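PDB 4KP2: homoaconitase large subunit from Methanocaldococcus jannaschii, which forms, with a small subunit, the [4Fe-4S] hydro-lyase that interconverts (R)-homocitrate, cis-homoaconitate and homoisocitrate in 2-oxosuberate biosynthesis. Local coordinates for residues A[201-212]-A[232-242]; A[243-252]-A[263-273]. One frame throughout, in Å; residues are numbered along the deposited sequence.

Interaction 1. Residues A[201-212]-A[232-242]; sequences GRRGATYMAIEY and AIEMGGKTGVI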
loop_
_atom_site.group_PDB
_atom_site.type_symbol
_atom_site.label_atom_id
_atom_site.label_comp_id
_atom_site.label_asym_id
_atom_site.label_seq_id
_atom_site.Cartn_x
_atom_site.Cartn_y
_atom_site.Cartn_z
ATOM N N GLY A 201 -19.509 -15.193 24.560
ATOM C CA GLY A 201 -19.411 -16.177 23.497
ATOM C C GLY A 201 -19.607 -15.550 22.131
ATOM O O GLY A 201 -20.061 -14.414 22.024
ATOM N N ARG A 202 -19.265 -16.295 21.084
ATOM C CA ARG A 202 -19.388 -15.793 19.719
ATOM C C ARG A 202 -20.839 -15.785 19.248
ATOM O O ARG A 202 -21.155 -15.232 18.195
ATOM C CB ARG A 202 -18.532 -16.619 18.757
ATOM C CG ARG A 202 -18.860 -18.104 18.743
ATOM C CD ARG A 202 -18.093 -18.825 17.643
ATOM N NE ARG A 202 -18.159 -20.276 17.783
ATOM C CZ ARG A 202 -17.162 -21.029 18.238
ATOM N NH1 ARG A 202 -17.310 -22.342 18.338
ATOM N NH2 ARG A 202 -16.013 -20.472 18.589
ATOM N N ARG A 203 -21.717 -16.398 20.033
ATOM C CA ARG A 203 -23.128 -16.476 19.679
ATOM C C ARG A 203 -24.006 -16.214 20.897
ATOM O O ARG A 203 -25.216 -16.439 20.860
ATOM C CB ARG A 203 -23.449 -17.850 19.092
ATOM C CG ARG A 203 -24.418 -17.823 17.922
ATOM C CD ARG A 203 -24.790 -19.235 17.499
ATOM N NE ARG A 203 -25.351 -19.281 16.153
ATOM C CZ ARG A 203 -24.643 -19.550 15.060
ATOM N NH1 ARG A 203 -23.344 -19.800 15.157
ATOM N NH2 ARG A 203 -25.232 -19.572 13.873
ATOM N N GLY A 204 -23.394 -15.732 21.975
ATOM C CA GLY A 204 -24.109 -15.500 23.217
ATOM C C GLY A 204 -24.771 -14.138 23.296
ATOM O O GLY A 204 -25.070 -13.648 24.383
ATOM N N ALA A 205 -25.003 -13.523 22.140
ATOM C CA ALA A 205 -25.628 -12.209 22.094
ATOM C C ALA A 205 -26.438 -12.029 20.816
ATOM O O ALA A 205 -26.737 -10.905 20.417
ATOM C CB ALA A 205 -24.576 -11.120 22.214
ATOM N N THR A 206 -26.792 -13.142 20.183
ATOM C CA THR A 206 -27.528 -13.112 18.924
ATOM C C THR A 206 -28.908 -12.486 19.109
ATOM O O THR A 206 -29.576 -12.720 20.118
ATOM C CB THR A 206 -27.669 -14.522 18.318
ATOM O OG1 THR A 206 -26.424 -15.221 18.436
ATOM C CG2 THR A 206 -28.058 -14.435 16.850
ATOM N N TYR A 207 -29.313 -11.678 18.131
ATOM C CA TYR A 207 -30.581 -10.949 18.163
ATOM C C TYR A 207 -30.674 -9.984 19.345
ATOM O O TYR A 207 -31.769 -9.580 19.737
ATOM C CB TYR A 207 -31.779 -11.908 18.187
ATOM C CG TYR A 207 -31.654 -13.099 17.264
ATOM C CD1 TYR A 207 -31.677 -12.940 15.883
ATOM C CD2 TYR A 207 -31.534 -14.386 17.774
ATOM C CE1 TYR A 207 -31.569 -14.029 15.037
ATOM C CE2 TYR A 207 -31.428 -15.479 16.937
ATOM C CZ TYR A 207 -31.445 -15.296 15.570
ATOM O OH TYR A 207 -31.338 -16.383 14.733
ATOM N N MET A 208 -29.529 -9.616 19.909
ATOM C CA MET A 208 -29.506 -8.759 21.090
ATOM C C MET A 208 -28.504 -7.620 20.952
ATOM O O MET A 208 -27.616 -7.659 20.100
ATOM C CB MET A 208 -29.190 -9.582 22.340
ATOM C CG MET A 208 -30.225 -10.648 22.665
ATOM S SD MET A 208 -29.756 -11.645 24.088
ATOM C CE MET A 208 -29.553 -10.373 25.332
ATOM N N ALA A 209 -28.653 -6.608 21.801
ATOM C CA ALA A 209 -27.773 -5.448 21.782
ATOM C C ALA A 209 -26.830 -5.453 22.979
ATOM O O ALA A 209 -27.190 -5.915 24.061
ATOM C CB ALA A 209 -28.588 -4.165 21.755
ATOM N N ILE A 210 -25.624 -4.933 22.779
ATOM C CA ILE A 210 -24.629 -4.878 23.843
ATOM C C ILE A 210 -24.574 -3.487 24.461
ATOM O O ILE A 210 -24.416 -2.491 23.757
ATOM C CB ILE A 210 -23.225 -5.230 23.322
ATOM C CG1 ILE A 210 -23.274 -6.465 22.418
ATOM C CG2 ILE A 210 -22.270 -5.448 24.484
ATOM C CD1 ILE A 210 -23.503 -7.755 23.163
ATOM N N GLU A 211 -24.704 -3.422 25.782
ATOM C CA GLU A 211 -24.630 -2.149 26.487
ATOM C C GLU A 211 -23.467 -2.133 27.470
ATOM O O GLU A 211 -23.534 -2.743 28.538
ATOM C CB GLU A 211 -25.942 -1.860 27.220
ATOM C CG GLU A 211 -25.945 -0.554 27.996
ATOM C CD GLU A 211 -27.302 -0.228 28.587
ATOM O OE1 GLU A 211 -28.313 -0.766 28.087
ATOM O OE2 GLU A 211 -27.357 0.564 29.551
ATOM N N TYR A 212 -22.399 -1.433 27.102
ATOM C CA TYR A 212 -21.224 -1.336 27.958
ATOM C C TYR A 212 -21.383 -0.230 28.993
ATOM O O TYR A 212 -21.849 0.867 28.683
ATOM C CB TYR A 212 -19.965 -1.086 27.126
ATOM C CG TYR A 212 -19.645 -2.179 26.134
ATOM C CD1 TYR A 212 -18.994 -3.340 26.534
ATOM C CD2 TYR A 212 -19.981 -2.045 24.793
ATOM C CE1 TYR A 212 -18.695 -4.341 25.629
ATOM C CE2 TYR A 212 -19.687 -3.038 23.881
ATOM C CZ TYR A 212 -19.043 -4.182 24.303
ATOM O OH TYR A 212 -18.752 -5.171 23.391
ATOM N N ALA A 232 -18.916 -6.143 18.612
ATOM C CA ALA A 232 -20.239 -6.556 19.065
ATOM C C ALA A 232 -20.787 -7.693 18.208
ATOM O O ALA A 232 -21.391 -8.634 18.722
ATOM C CB ALA A 232 -21.195 -5.374 19.057
ATOM N N ILE A 233 -20.568 -7.599 16.900
ATOM C CA ILE A 233 -21.046 -8.609 15.961
ATOM C C ILE A 233 -20.299 -9.932 16.144
ATOM O O ILE A 233 -20.829 -11.004 15.852
ATOM C CB ILE A 233 -20.919 -8.118 14.499
ATOM C CG1 ILE A 233 -21.544 -9.122 13.527
ATOM C CG2 ILE A 233 -19.465 -7.850 14.141
ATOM C CD1 ILE A 233 -22.999 -9.411 13.808
ATOM N N GLU A 234 -19.072 -9.850 16.651
ATOM C CA GLU A 234 -18.248 -11.035 16.860
ATOM C C GLU A 234 -18.809 -11.913 17.973
ATOM O O GLU A 234 -18.447 -13.082 18.098
ATOM C CB GLU A 234 -16.807 -10.634 17.178
ATOM C CG GLU A 234 -16.196 -9.676 16.167
ATOM C CD GLU A 234 -16.118 -10.267 14.771
ATOM O OE1 GLU A 234 -15.992 -11.504 14.649
ATOM O OE2 GLU A 234 -16.181 -9.492 13.794
ATOM N N MET A 235 -19.693 -11.338 18.780
ATOM C CA MET A 235 -20.374 -12.080 19.832
ATOM C C MET A 235 -21.797 -12.419 19.409
ATOM O O MET A 235 -22.593 -12.919 20.205
ATOM C CB MET A 235 -20.392 -11.271 21.130
ATOM C CG MET A 235 -19.021 -11.085 21.749
ATOM S SD MET A 235 -19.035 -9.963 23.161
ATOM C CE MET A 235 -19.478 -8.425 22.361
ATOM N N GLY A 236 -22.111 -12.143 18.147
ATOM C CA GLY A 236 -23.437 -12.394 17.615
ATOM C C GLY A 236 -24.364 -11.215 17.823
ATOM O O GLY A 236 -25.493 -11.207 17.332
ATOM N N GLY A 237 -23.880 -10.212 18.551
ATOM C CA GLY A 237 -24.673 -9.046 18.889
ATOM C C GLY A 237 -25.173 -8.269 17.688
ATOM O O GLY A 237 -24.458 -8.103 16.699
ATOM N N LYS A 238 -26.412 -7.797 17.776
ATOM C CA LYS A 238 -26.998 -6.989 16.717
ATOM C C LYS A 238 -26.294 -5.641 16.665
ATOM O O LYS A 238 -26.078 -5.081 15.591
ATOM C CB LYS A 238 -28.494 -6.798 16.959
ATOM C CG LYS A 238 -29.237 -6.165 15.795
ATOM C CD LYS A 238 -29.165 -7.046 14.559
ATOM C CE LYS A 238 -29.941 -6.439 13.401
ATOM N NZ LYS A 238 -29.890 -7.299 12.187
ATOM N N THR A 239 -25.940 -5.129 17.839
ATOM C CA THR A 239 -25.207 -3.875 17.951
ATOM C C THR A 239 -24.603 -3.727 19.342
ATOM O O THR A 239 -25.023 -4.394 20.290
ATOM C CB THR A 239 -26.107 -2.653 17.672
ATOM O OG1 THR A 239 -25.313 -1.460 17.673
ATOM C CG2 THR A 239 -27.197 -2.533 18.729
ATOM N N GLY A 240 -23.610 -2.852 19.455
ATOM C CA GLY A 240 -23.012 -2.535 20.738
ATOM C C GLY A 240 -23.090 -1.043 20.977
ATOM O O GLY A 240 -22.612 -0.257 20.160
ATOM N N VAL A 241 -23.696 -0.645 22.090
ATOM C CA VAL A 241 -23.914 0.772 22.364
ATOM C C VAL A 241 -23.345 1.205 23.717
ATOM O O VAL A 241 -23.415 0.469 24.703
ATOM C CB VAL A 241 -25.418 1.139 22.258
ATOM C CG1 VAL A 241 -26.224 0.461 23.357
ATOM C CG2 VAL A 241 -25.611 2.649 22.290
ATOM N N ILE A 242 -22.763 2.401 23.744
ATOM C CA ILE A 242 -22.214 2.972 24.968
ATOM C C ILE A 242 -22.833 4.341 25.239
ATOM O O ILE A 242 -22.932 5.175 24.338
ATOM C CB ILE A 242 -20.679 3.103 24.889
ATOM C CG1 ILE A 242 -20.032 1.718 24.866
ATOM C CG2 ILE A 242 -20.141 3.909 26.061
ATOM C CD1 ILE A 242 -18.525 1.748 24.855
#

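Interaction 2. Residues A[243-252]-A[263-273]; sequences EADEITYDYL and IAKLKKERITV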
loop_
_atom_site.group_PDB
_atom_site.type_symbol
_atom_site.label_atom_id
_atom_site.label_comp_id
_atom_site.label_asym_id
_atom_site.label_seq_id
_atom_site.Cartn_x
_atom_site.Cartn_y
_atom_site.Cartn_z
ATOM N N GLU A 243 -23.250 4.559 26.484
ATOM C CA GLU A 243 -23.873 5.813 26.889
ATOM C C GLU A 243 -22.953 7.006 26.649
ATOM O O GLU A 243 -21.767 6.966 26.980
ATOM C CB GLU A 243 -24.278 5.741 28.362
ATOM C CG GLU A 243 -25.044 6.952 28.868
ATOM C CD GLU A 243 -25.485 6.792 30.309
ATOM O OE1 GLU A 243 -26.367 5.947 30.571
ATOM O OE2 GLU A 243 -24.944 7.507 31.178
ATOM N N ALA A 244 -23.510 8.064 26.068
ATOM C CA ALA A 244 -22.739 9.254 25.731
ATOM C C ALA A 244 -22.488 10.129 26.953
ATOM O O ALA A 244 -23.378 10.330 27.779
ATOM C CB ALA A 244 -23.445 10.050 24.646
ATOM N N ASP A 245 -21.271 10.650 27.060
ATOM C CA ASP A 245 -20.908 11.517 28.172
ATOM C C ASP A 245 -20.018 12.658 27.697
ATOM O O ASP A 245 -19.899 12.903 26.497
ATOM C CB ASP A 245 -20.200 10.718 29.266
ATOM C CG ASP A 245 -18.870 10.156 28.809
ATOM O OD1 ASP A 245 -18.698 9.945 27.590
ATOM O OD2 ASP A 245 -17.996 9.922 29.670
ATOM N N GLU A 246 -19.390 13.346 28.645
ATOM C CA GLU A 246 -18.533 14.487 28.336
ATOM C C GLU A 246 -17.351 14.107 27.450
ATOM O O GLU A 246 -16.906 14.902 26.623
ATOM C CB GLU A 246 -18.031 15.145 29.623
ATOM C CG GLU A 246 -18.684 16.482 29.935
ATOM C CD GLU A 246 -20.165 16.358 30.236
ATOM O OE1 GLU A 246 -20.596 15.275 30.687
ATOM O OE2 GLU A 246 -20.899 17.346 30.022
ATOM N N ILE A 247 -16.846 12.891 27.630
ATOM C CA ILE A 247 -15.733 12.399 26.826
ATOM C C ILE A 247 -16.154 12.274 25.366
ATOM O O ILE A 247 -15.364 12.532 24.454
ATOM C CB ILE A 247 -15.226 11.039 27.344
ATOM C CG1 ILE A 247 -14.806 11.157 28.810
ATOM C CG2 ILE A 247 -14.066 10.536 26.497
ATOM C CD1 ILE A 247 -14.231 9.885 29.383
ATOM N N THR A 248 -17.408 11.889 25.153
ATOM C CA THR A 248 -17.954 11.769 23.808
ATOM C C THR A 248 -18.035 13.136 23.132
ATOM O O THR A 248 -17.731 13.269 21.946
ATOM C CB THR A 248 -19.355 11.123 23.823
ATOM O OG1 THR A 248 -19.296 9.864 24.504
ATOM C CG2 THR A 248 -19.861 10.904 22.405
ATOM N N TYR A 249 -18.438 14.149 23.894
ATOM C CA TYR A 249 -18.560 15.500 23.356
ATOM C C TYR A 249 -17.194 16.119 23.067
ATOM O O TYR A 249 -17.047 16.900 22.127
ATOM C CB TYR A 249 -19.350 16.396 24.312
ATOM C CG TYR A 249 -20.741 15.892 24.625
ATOM C CD1 TYR A 249 -21.670 15.687 23.613
ATOM C CD2 TYR A 249 -21.129 15.635 25.933
ATOM C CE1 TYR A 249 -22.943 15.228 23.896
ATOM C CE2 TYR A 249 -22.399 15.177 26.225
ATOM C CZ TYR A 249 -23.303 14.976 25.204
ATOM O OH TYR A 249 -24.569 14.521 25.492
ATOM N N ASP A 250 -16.200 15.767 23.878
ATOM C CA ASP A 250 -14.846 16.282 23.697
ATOM C C ASP A 250 -14.245 15.792 22.385
ATOM O O ASP A 250 -13.477 16.503 21.738
ATOM C CB ASP A 250 -13.952 15.876 24.870
ATOM C CG ASP A 250 -14.356 16.540 26.171
ATOM O OD1 ASP A 250 -14.916 17.656 26.122
ATOM O OD2 ASP A 250 -14.113 15.949 27.244
ATOM N N TYR A 251 -14.600 14.570 22.000
ATOM C CA TYR A 251 -14.136 13.990 20.748
ATOM C C TYR A 251 -14.773 14.698 19.559
ATOM O O TYR A 251 -14.162 14.824 18.497
ATOM C CB TYR A 251 -14.464 12.498 20.707
ATOM C CG TYR A 251 -14.120 11.818 19.401
ATOM C CD1 TYR A 251 -12.823 11.399 19.133
ATOM C CD2 TYR A 251 -15.097 11.584 18.439
ATOM C CE1 TYR A 251 -12.507 10.774 17.941
ATOM C CE2 TYR A 251 -14.789 10.963 17.246
ATOM C CZ TYR A 251 -13.494 10.558 17.002
ATOM O OH TYR A 251 -13.187 9.937 15.813
ATOM N N LEU A 252 -16.005 15.161 19.746
ATOM C CA LEU A 252 -16.727 15.854 18.687
ATOM C C LEU A 252 -16.236 17.291 18.539
ATOM O O LEU A 252 -16.601 17.986 17.591
ATOM C CB LEU A 252 -18.233 15.826 18.956
ATOM C CG LEU A 252 -18.853 14.433 19.081
ATOM C CD1 LEU A 252 -20.350 14.527 19.322
ATOM C CD2 LEU A 252 -18.557 13.606 17.841
ATOM N N ILE A 263 -22.157 21.946 21.547
ATOM C CA ILE A 263 -22.086 20.837 22.491
ATOM C C ILE A 263 -23.257 20.907 23.468
ATOM O O ILE A 263 -23.830 19.884 23.848
ATOM C CB ILE A 263 -20.730 20.826 23.241
ATOM C CG1 ILE A 263 -19.740 19.895 22.540
ATOM C CG2 ILE A 263 -20.899 20.388 24.687
ATOM C CD1 ILE A 263 -19.452 20.260 21.101
ATOM N N ALA A 264 -23.621 22.127 23.848
ATOM C CA ALA A 264 -24.762 22.350 24.725
ATOM C C ALA A 264 -26.056 21.929 24.036
ATOM O O ALA A 264 -26.991 21.457 24.685
ATOM C CB ALA A 264 -24.832 23.810 25.138
ATOM N N LYS A 265 -26.102 22.103 22.719
ATOM C CA LYS A 265 -27.269 21.719 21.934
ATOM C C LYS A 265 -27.411 20.205 21.836
ATOM O O LYS A 265 -28.497 19.694 21.562
ATOM C CB LYS A 265 -27.197 22.331 20.534
ATOM C CG LYS A 265 -27.504 23.814 20.499
ATOM C CD LYS A 265 -27.280 24.392 19.115
ATOM C CE LYS A 265 -27.843 25.800 19.015
ATOM N NZ LYS A 265 -27.319 26.682 20.092
ATOM N N LEU A 266 -26.312 19.493 22.056
ATOM C CA LEU A 266 -26.334 18.036 22.024
ATOM C C LEU A 266 -26.645 17.471 23.404
ATOM O O LEU A 266 -27.203 16.381 23.529
ATOM C CB LEU A 266 -25.000 17.487 21.519
ATOM C CG LEU A 266 -24.600 17.883 20.097
ATOM C CD1 LEU A 266 -23.291 17.214 19.707
ATOM C CD2 LEU A 266 -25.703 17.531 19.109
ATOM N N LYS A 267 -26.282 18.221 24.441
ATOM C CA LYS A 267 -26.530 17.790 25.811
ATOM C C LYS A 267 -28.001 17.927 26.187
ATOM O O LYS A 267 -28.463 17.305 27.143
ATOM C CB LYS A 267 -25.660 18.572 26.794
ATOM C CG LYS A 267 -24.176 18.275 26.684
ATOM C CD LYS A 267 -23.398 18.985 27.777
ATOM C CE LYS A 267 -23.853 18.532 29.154
ATOM N NZ LYS A 267 -23.673 17.065 29.342
ATOM N N LYS A 268 -28.736 18.740 25.435
ATOM C CA LYS A 268 -30.161 18.910 25.689
ATOM C C LYS A 268 -30.932 17.695 25.187
ATOM O O LYS A 268 -32.107 17.517 25.505
ATOM C CB LYS A 268 -30.690 20.183 25.029
ATOM C CG LYS A 268 -31.057 20.026 23.566
ATOM C CD LYS A 268 -31.840 21.231 23.075
ATOM C CE LYS A 268 -32.312 21.035 21.647
ATOM N NZ LYS A 268 -33.145 22.176 21.175
ATOM N N GLU A 269 -30.259 16.861 24.402
ATOM C CA GLU A 269 -30.853 15.634 23.895
ATOM C C GLU A 269 -30.093 14.424 24.426
ATOM O O GLU A 269 -30.206 13.324 23.885
ATOM C CB GLU A 269 -30.848 15.629 22.366
ATOM C CG GLU A 269 -31.524 16.839 21.739
ATOM C CD GLU A 269 -33.014 16.895 22.019
ATOM O OE1 GLU A 269 -33.618 15.829 22.266
ATOM O OE2 GLU A 269 -33.582 18.007 21.993
ATOM N N ARG A 270 -29.320 14.638 25.486
ATOM C CA ARG A 270 -28.531 13.571 26.092
ATOM C C ARG A 270 -29.424 12.499 26.709
ATOM O O ARG A 270 -30.395 12.806 27.400
ATOM C CB ARG A 270 -27.583 14.142 27.150
ATOM C CG ARG A 270 -26.759 13.092 27.882
ATOM C CD ARG A 270 -25.773 13.732 28.847
ATOM N NE ARG A 270 -25.031 12.735 29.613
ATOM C CZ ARG A 270 -24.059 13.022 30.473
ATOM N NH1 ARG A 270 -23.703 14.284 30.678
ATOM N NH2 ARG A 270 -23.443 12.047 31.126
ATOM N N ILE A 271 -29.086 11.239 26.450
ATOM C CA ILE A 271 -29.853 10.117 26.974
ATOM C C ILE A 271 -29.060 9.331 28.015
ATOM O O ILE A 271 -27.997 8.785 27.720
ATOM C CB ILE A 271 -30.299 9.169 25.849
ATOM C CG1 ILE A 271 -31.227 9.901 24.876
ATOM C CG2 ILE A 271 -30.992 7.946 26.428
ATOM C CD1 ILE A 271 -31.778 9.022 23.778
ATOM N N THR A 272 -29.588 9.278 29.234
ATOM C CA THR A 272 -28.917 8.602 30.337
ATOM C C THR A 272 -29.748 7.417 30.821
ATOM O O THR A 272 -30.970 7.408 30.676
ATOM C CB THR A 272 -28.684 9.570 31.511
ATOM O OG1 THR A 272 -28.302 10.855 31.003
ATOM C CG2 THR A 272 -27.595 9.049 32.438
ATOM N N VAL A 273 -29.082 6.419 31.394
ATOM C CA VAL A 273 -29.757 5.227 31.897
ATOM C C VAL A 273 -29.529 5.043 33.395
ATOM O O VAL A 273 -28.393 5.061 33.866
ATOM C CB VAL A 273 -29.273 3.960 31.165
ATOM C CG1 VAL A 273 -29.823 2.708 31.835
ATOM C CG2 VAL A 273 -29.671 4.010 29.700
#

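Interaction 1. Residues A[201-212]-A[232-242]
Met235 reaches across from 232-242 to Ile210 and Tyr212. Its chain runs straight through CG and then bends at the last torsion (chi3 -66°), bringing CE to 3.5 Å from Tyr212 OH and 4.2 Å from Ile210 CD1. Ile210 fills the middle of this apolar patch: CG1 lies 4.1 Å from Ala232 CB, while CG2 sits over one face of the Tyr212 ring, offset toward its rim. Farther along the strand, Ile242 comes in obliquely, its CG1 3.6 Å from Tyr212 CB. Helix 189-200 closes the patch with Val196, Cys197 and Ile200 against Met235.

The reverse of the sheet carries Ala209, Glu211, Thr239 and Val241, and here Ala209 CB meets Thr239 CG2. Ala209, Glu211 and Val241 pack on helix 24-33, while Thr239 OG1 bonds to the carbonyl of Ala151 and Glu211 forms a salt bridge with Arg177.

The backbones are laced in parallel. Ile210 uses both its polar atoms, N giving to Thr239 O and O receiving Val241 N, each at 2.6 Å, the latter bond almost straight at 175°. Tyr212 N continues the ladder to Val241 O at a longer 3.2 Å, and Lys238 N starts it on Met208 O.

Toward the outer end, the loop 201-206 curls around Met235 and Gly236. Gly236, with positive phi, lies close against Arg202 and Thr206. Thr206 OG1 bonds back to Arg203 O. Arg202 pairs with Asp302, and Glu234 OE2 bonds to His140 NE2; the Glu234 side chain is about 10 Å from those of Cys323 and Cys386, predicted cluster ligands. The whole is a parallel strand pair, 208-212 beside 239-242, joined by a largely helical crossover at the margin of a mixed sheet in the aconitase fold.

Interaction 2. Residues A[243-252]-A[263-273]
Glu246 holds Lys267 and Arg270 together in a salt-bridge network that ties the first turn of helix 246-252 to the end of the weakly bonded helix about 263-267 and the turn after it, the two helices running roughly antiparallel (144°) as a helical hairpin. Lys267 NZ meets Glu246 OE2 on the syn side at 2.9 Å, the lysine chain folding at its last two torsions to get there. The bond from Arg270 NH1 to Glu246 OE1 is weak, 3.3 Å and bent. With both cations drawn to one carboxylate, its charge is probably well stabilised. Arg270 itself is fully extended, and one guanidinium face lies over Asp245 CA. Asp245 is the N-cap, accepting from Thr248 N (weakly) and OG1, and it also pairs with Arg225.

A second polar link lies farther along: Glu243, stretched straight out, takes Val273 N on OE1 from above the carboxylate plane, while its OE2 rests against Thr272 CG2.

Inside the hairpin, Tyr249 is the main packing piece. The Tyr249 and Leu266 side chains slide past each other, CE1 against CB; Tyr249 CB meets Ile263 CG1, and its OH touches the aliphatic part of Arg270. Leu252 CD1 and Leu266 CD1 meet at 4.0 Å. Lys267 does two jobs: besides the salt bridge, its CG makes a CH-pi contact over one face of Tyr249, 4.0 Å from the ring centroid and 27° off the normal.

The two interactions follow one another along the chain: strand 239-242 of interaction 1 runs through Glu243 to Asp245 into the helix of interaction 2. Their centres are 23 Å apart, yet they touch where Val273 CG1 packs 4.0 Å from Glu211 OE2, and helix 24-33 lies against both. Interaction 1 is nearer the middle of the chain, with mostly buried residues, and relies on backbone bonds between parallel strands and on apolar side chains. Interaction 2 lies farther out, away from the annotated sites, and relies on side chains: charged groups and a tyrosine between two helices, with one backbone N-H bonded across.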